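PDB 5D79: berberine bridge enzyme-like 28 from Arabidopsis thaliana, which is a secreted FAD-dependent oxidoreductase of the berberine bridge enzyme-like family and takes part in adaptation to salt stress. Local coordinates for residues K165-P170 with V244-V249; V48-K53 with I81-K86. All coordinates share one frame; numbering follows the deposited sequence.

Contact 1: K165-P170 with V244-V249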
loop_
_atom_site.group_PDB
_atom_site.type_symbol
_atom_site.label_atom_id
_atom_site.label_comp_id
_atom_site.label_asym_id
_atom_site.label_seq_id
_atom_site.Cartn_x
_atom_site.Cartn_y
_atom_site.Cartn_z
ATOM N N LYS A 165 -9.062 17.028 -16.557
ATOM C CA LYS A 165 -9.569 17.293 -15.218
ATOM C C LYS A 165 -10.807 16.437 -14.875
ATOM O O LYS A 165 -11.303 16.465 -13.744
ATOM C CB LYS A 165 -9.898 18.780 -15.077
ATOM C CG LYS A 165 -8.764 19.695 -15.477
ATOM C CD LYS A 165 -7.546 19.511 -14.568
ATOM C CE LYS A 165 -6.388 20.402 -14.996
ATOM N NZ LYS A 165 -5.103 20.022 -14.350
ATOM N N SER A 166 -11.303 15.674 -15.841
ATOM C CA SER A 166 -12.531 14.917 -15.630
ATOM C C SER A 166 -12.294 13.406 -15.448
ATOM O O SER A 166 -13.243 12.626 -15.429
ATOM C CB SER A 166 -13.502 15.162 -16.794
ATOM O OG SER A 166 -12.960 14.726 -18.028
ATOM N N LEU A 167 -11.037 12.996 -15.312
ATOM C CA LEU A 167 -10.724 11.598 -15.044
ATOM C C LEU A 167 -9.776 11.470 -13.867
ATOM O O LEU A 167 -9.058 12.409 -13.526
ATOM C CB LEU A 167 -10.108 10.920 -16.265
ATOM C CG LEU A 167 -10.970 10.667 -17.503
ATOM C CD1 LEU A 167 -10.178 9.845 -18.513
ATOM C CD2 LEU A 167 -12.260 9.982 -17.136
ATOM N N ALA A 168 -9.781 10.293 -13.255
ATOM C CA ALA A 168 -8.966 10.018 -12.082
ATOM C C ALA A 168 -8.613 8.540 -12.025
ATOM O O ALA A 168 -9.012 7.754 -12.882
ATOM C CB ALA A 168 -9.702 10.436 -10.801
ATOM N N PHE A 169 -7.855 8.155 -11.013
ATOM C CA PHE A 169 -7.677 6.752 -10.764
ATOM C C PHE A 169 -7.634 6.551 -9.261
ATOM O O PHE A 169 -6.981 7.314 -8.556
ATOM C CB PHE A 169 -6.417 6.209 -11.445
ATOM C CG PHE A 169 -6.298 4.721 -11.340
ATOM C CD1 PHE A 169 -7.071 3.899 -12.141
ATOM C CD2 PHE A 169 -5.455 4.142 -10.401
ATOM C CE1 PHE A 169 -6.997 2.527 -12.023
ATOM C CE2 PHE A 169 -5.371 2.760 -10.277
ATOM C CZ PHE A 169 -6.135 1.957 -11.087
ATOM N N PRO A 170 -8.356 5.530 -8.768
ATOM C CA PRO A 170 -8.468 5.262 -7.335
ATOM C C PRO A 170 -7.270 4.483 -6.778
ATOM O O PRO A 170 -7.286 3.258 -6.794
ATOM C CB PRO A 170 -9.749 4.436 -7.250
ATOM C CG PRO A 170 -9.779 3.689 -8.546
ATOM C CD PRO A 170 -9.190 4.612 -9.568
ATOM N N VAL A 244 -4.882 0.078 -16.763
ATOM C CA VAL A 244 -5.844 0.680 -15.850
ATOM C C VAL A 244 -7.121 1.140 -16.551
ATOM O O VAL A 244 -7.136 1.434 -17.747
ATOM C CB VAL A 244 -5.222 1.886 -15.079
ATOM C CG1 VAL A 244 -4.024 1.438 -14.271
ATOM C CG2 VAL A 244 -4.837 3.010 -16.028
ATOM N N LYS A 245 -8.203 1.168 -15.784
ATOM C CA LYS A 245 -9.442 1.782 -16.216
ATOM C C LYS A 245 -9.582 3.125 -15.495
ATOM O O LYS A 245 -9.622 3.176 -14.269
ATOM C CB LYS A 245 -10.635 0.866 -15.917
ATOM C CG LYS A 245 -11.924 1.300 -16.567
ATOM C CD LYS A 245 -11.755 1.356 -18.074
ATOM C CE LYS A 245 -12.740 2.315 -18.695
ATOM N NZ LYS A 245 -12.605 2.318 -20.168
ATOM N N LEU A 246 -9.629 4.212 -16.256
ATOM C CA LEU A 246 -9.771 5.547 -15.674
ATOM C C LEU A 246 -11.228 5.830 -15.295
ATOM O O LEU A 246 -12.144 5.458 -16.017
ATOM C CB LEU A 246 -9.252 6.610 -16.646
ATOM C CG LEU A 246 -7.775 6.470 -17.062
ATOM C CD1 LEU A 246 -7.350 7.549 -18.061
ATOM C CD2 LEU A 246 -6.828 6.440 -15.849
ATOM N N VAL A 247 -11.435 6.477 -14.150
ATOM C CA VAL A 247 -12.779 6.678 -13.625
ATOM C C VAL A 247 -13.151 8.143 -13.707
ATOM O O VAL A 247 -12.287 9.010 -13.783
ATOM C CB VAL A 247 -12.910 6.177 -12.168
ATOM C CG1 VAL A 247 -12.665 4.666 -12.107
ATOM C CG2 VAL A 247 -11.962 6.922 -11.254
ATOM N N ASP A 248 -14.446 8.421 -13.701
ATOM C CA ASP A 248 -14.911 9.773 -13.962
ATOM C C ASP A 248 -14.999 10.572 -12.683
ATOM O O ASP A 248 -15.392 10.066 -11.640
ATOM C CB ASP A 248 -16.272 9.759 -14.665
ATOM C CG ASP A 248 -16.262 8.945 -15.947
ATOM O OD1 ASP A 248 -15.623 9.374 -16.922
ATOM O OD2 ASP A 248 -16.906 7.876 -15.987
ATOM N N VAL A 249 -14.609 11.829 -12.782
ATOM C CA VAL A 249 -14.754 12.766 -11.695
ATOM C C VAL A 249 -15.220 14.065 -12.288
ATOM O O VAL A 249 -14.915 14.381 -13.438
ATOM C CB VAL A 249 -13.422 13.004 -10.899
ATOM C CG1 VAL A 249 -13.087 11.819 -10.009
ATOM C CG2 VAL A 249 -12.264 13.328 -11.823
#
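With CG anti to the backbone N (chi1 -173°), Phe-169 carries its ring across to Val-244, whereas Leu-167 keeps CG beside its own N (chi1 -69°) and lies alongside Asp-248, pointing the same way. CG1 of Val-244 sits over one face of the phenyl ring in a CH-pi contact, 4.2 Å from the Phe-169 ring centroid, and the ring edge meets the carbonyl O of Lys-245, 3.4 Å from Phe-169 CD1. Pro-170 CD lies over the opposite face, toward the rim. An alanine here in place of Phe-169 would remove the ring from between Val-244 and Pro-170 and would probably loosen the packing of this segment against helix 153-163. Backbone pairing is that of a short antiparallel strand, 167-168, added to strand 238-248 in the antiparallel sheet of the PCMH-type FAD-binding domain. Ala-168 and Val-247 form the hydrogen-bonded pair, through Ala-168 N to Val-247 O (2.9 Å) and Val-247 N to Ala-168 O (3.0 Å). Beyond it Val-249 N donates almost straight to Ser-166 O (N-H...O angle 175°), from above the carbonyl plane. Ala-168 CB packs on Val-249 CG1 at 3.7 Å, and both side chains touch Trp-336. Leu-167 CD2 touches Asp-248 OD1, which is salt-bridged to Arg-143.

Contact 2: V48-K53 with I81-K86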
loop_
_atom_site.group_PDB
_atom_site.type_symbol
_atom_site.label_atom_id
_atom_site.label_comp_id
_atom_site.label_asym_id
_atom_site.label_seq_id
_atom_site.Cartn_x
_atom_site.Cartn_y
_atom_site.Cartn_z
ATOM N N VAL A 48 23.483 -2.200 -16.459
ATOM C CA VAL A 48 22.249 -2.311 -15.684
ATOM C C VAL A 48 22.366 -3.496 -14.716
ATOM O O VAL A 48 21.383 -3.944 -14.130
ATOM C CB VAL A 48 21.004 -2.467 -16.593
ATOM C CG1 VAL A 48 20.930 -1.313 -17.605
ATOM C CG2 VAL A 48 21.003 -3.823 -17.297
ATOM N N ILE A 49 23.593 -3.982 -14.559
ATOM C CA ILE A 49 23.915 -5.052 -13.629
ATOM C C ILE A 49 24.914 -4.548 -12.590
ATOM O O ILE A 49 26.086 -4.322 -12.903
ATOM C CB ILE A 49 24.507 -6.257 -14.367
ATOM C CG1 ILE A 49 23.584 -6.674 -15.517
ATOM C CG2 ILE A 49 24.787 -7.404 -13.397
ATOM C CD1 ILE A 49 24.132 -7.791 -16.390
ATOM N N HIS A 50 24.452 -4.374 -11.353
ATOM C CA HIS A 50 25.269 -3.781 -10.293
ATOM C C HIS A 50 25.646 -4.784 -9.198
ATOM O O HIS A 50 24.799 -5.518 -8.695
ATOM C CB HIS A 50 24.533 -2.594 -9.647
ATOM C CG HIS A 50 23.822 -1.707 -10.621
ATOM N ND1 HIS A 50 24.337 -0.499 -11.044
ATOM C CD2 HIS A 50 22.622 -1.839 -11.239
ATOM C CE1 HIS A 50 23.492 0.067 -11.888
ATOM N NE2 HIS A 50 22.444 -0.727 -12.024
ATOM N N THR A 51 26.915 -4.799 -8.808
ATOM C CA THR A 51 27.314 -5.547 -7.620
ATOM C C THR A 51 28.172 -4.673 -6.699
ATOM O O THR A 51 28.426 -3.512 -7.001
ATOM C CB THR A 51 28.053 -6.818 -7.999
ATOM O OG1 THR A 51 28.810 -7.284 -6.878
ATOM C CG2 THR A 51 28.973 -6.529 -9.152
ATOM N N SER A 52 28.592 -5.225 -5.567
ATOM C CA SER A 52 29.226 -4.434 -4.508
ATOM C C SER A 52 30.499 -3.703 -4.951
ATOM O O SER A 52 30.891 -2.698 -4.350
ATOM C CB SER A 52 29.554 -5.333 -3.313
ATOM O OG SER A 52 30.644 -6.201 -3.598
ATOM N N LYS A 53 31.142 -4.226 -5.993
ATOM C CA LYS A 53 32.370 -3.653 -6.540
ATOM C C LYS A 53 32.096 -2.418 -7.392
ATOM O O LYS A 53 32.989 -1.596 -7.608
ATOM C CB LYS A 53 33.114 -4.702 -7.367
ATOM C CG LYS A 53 32.232 -5.465 -8.353
ATOM C CD LYS A 53 33.038 -6.509 -9.116
ATOM C CE LYS A 53 32.141 -7.516 -9.821
ATOM N NZ LYS A 53 31.249 -8.223 -8.857
ATOM N N ILE A 81 22.163 -6.141 -7.860
ATOM C CA ILE A 81 20.951 -5.426 -8.243
ATOM C C ILE A 81 20.925 -5.270 -9.752
ATOM O O ILE A 81 21.916 -4.896 -10.353
ATOM C CB ILE A 81 20.867 -4.031 -7.593
ATOM C CG1 ILE A 81 20.909 -4.143 -6.067
ATOM C CG2 ILE A 81 19.614 -3.288 -8.052
ATOM C CD1 ILE A 81 21.150 -2.821 -5.372
ATOM N N ILE A 82 19.791 -5.562 -10.367
ATOM C CA ILE A 82 19.634 -5.370 -11.799
ATOM C C ILE A 82 18.520 -4.345 -12.048
ATOM O O ILE A 82 17.412 -4.471 -11.516
ATOM C CB ILE A 82 19.315 -6.707 -12.527
ATOM C CG1 ILE A 82 20.330 -7.797 -12.152
ATOM C CG2 ILE A 82 19.299 -6.514 -14.028
ATOM C CD1 ILE A 82 19.896 -8.702 -10.992
ATOM N N THR A 83 18.833 -3.311 -12.827
ATOM C CA THR A 83 17.849 -2.296 -13.205
ATOM C C THR A 83 17.494 -2.463 -14.683
ATOM O O THR A 83 18.043 -1.767 -15.538
ATOM C CB THR A 83 18.355 -0.825 -12.939
ATOM O OG1 THR A 83 19.460 -0.493 -13.798
ATOM C CG2 THR A 83 18.772 -0.644 -11.488
ATOM N N PRO A 84 16.567 -3.389 -14.984
ATOM C CA PRO A 84 16.166 -3.697 -16.364
ATOM C C PRO A 84 15.655 -2.469 -17.124
ATOM O O PRO A 84 15.112 -1.557 -16.501
ATOM C CB PRO A 84 15.045 -4.726 -16.178
ATOM C CG PRO A 84 14.534 -4.479 -14.773
ATOM C CD PRO A 84 15.741 -4.109 -13.998
ATOM N N VAL A 85 15.832 -2.446 -18.443
ATOM C CA VAL A 85 15.340 -1.337 -19.259
ATOM C C VAL A 85 14.357 -1.813 -20.330
ATOM O O VAL A 85 13.644 -1.007 -20.931
ATOM C CB VAL A 85 16.495 -0.569 -19.934
ATOM C CG1 VAL A 85 17.402 0.066 -18.877
ATOM C CG2 VAL A 85 17.283 -1.484 -20.867
ATOM N N LYS A 86 14.319 -3.118 -20.566
ATOM C CA LYS A 86 13.341 -3.699 -21.474
ATOM C C LYS A 86 12.832 -4.985 -20.854
ATOM O O LYS A 86 13.481 -5.547 -19.977
ATOM C CB LYS A 86 13.944 -3.948 -22.861
ATOM C CG LYS A 86 15.237 -4.729 -22.848
ATOM C CD LYS A 86 15.956 -4.657 -24.183
ATOM C CE LYS A 86 17.310 -5.373 -24.136
ATOM N NZ LYS A 86 18.311 -4.713 -23.238
#
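Val-48 and His-50 have the most surface buried here, and each meets Thr-83 in its own way. Val-48 brings CB to 3.2 Å from the carbonyl O of Thr-83, with CG1 also lying by that oxygen and reaching obliquely to CG1 of Val-85. Its own carbonyl O accepts the N-H of Thr-83 in the carbonyl plane (2.9 Å from Val-48 O to Thr-83 N) and receives a CA-H...O contact from Ile-82. His-50 holds CG beside its backbone N (chi1 -41°), which directs the imidazole along strand 80-82, and chi2 of -101° turns the ring edge-on to it. Ile-81 O lies in the ring plane, 3.3 Å from His-50 CD2, and Thr-83 OG1 is at the same edge, 3.5 Å from NE2 of His-50 in a weak, nearly straight hydrogen bond. The third residue, Ile-81, is bound to His-50 through both its backbone N and its backbone O: His-50 N to Ile-81 O and Ile-81 N to His-50 O are each 2.8 Å, the hydrogen-bonded pair of an antiparallel bridge. Strand 80-82 belongs to the PCMH-type FAD-binding domain, and strand 49-50 edges its four-stranded mixed sheet, while Ile-82 pairs on its other side with strand 125-129. Ile-60 of helix 58-63 touches His-50, Ile-81 and Thr-83. On the far side of the imidazole ND1 has a weak bond to Ser-56 O, an acceptor that would probably keep a proton on ND1; if the ring is neutral, NE2 would probably accept from the Thr-83 hydroxyl, whereas in a protonated ring it could donate.

How the contacts relate
Along the chain the contacts come in series: contact 2 closes within residues 48-86 before contact 1 opens at residue 165. Their centres lie about 35 Å apart and their nearest atoms about 19 Å, so they do not touch. Each adds a short strand, antiparallel to its neighbour, to a larger sheet, but the sheets differ: strand 49-50 borders the mixed sheet with 80-82, 125-129 and 103-107, whereas 167-168 joins the antiparallel sheet built on 238-248. These two sheets are separate parts of the alpha+beta PCMH-type FAD-binding domain, probably as in other members of the family. Neither contact touches the cofactor: the side chains of Ile-81 and Pro-170 are about 12 Å and about 10 Å from FAD.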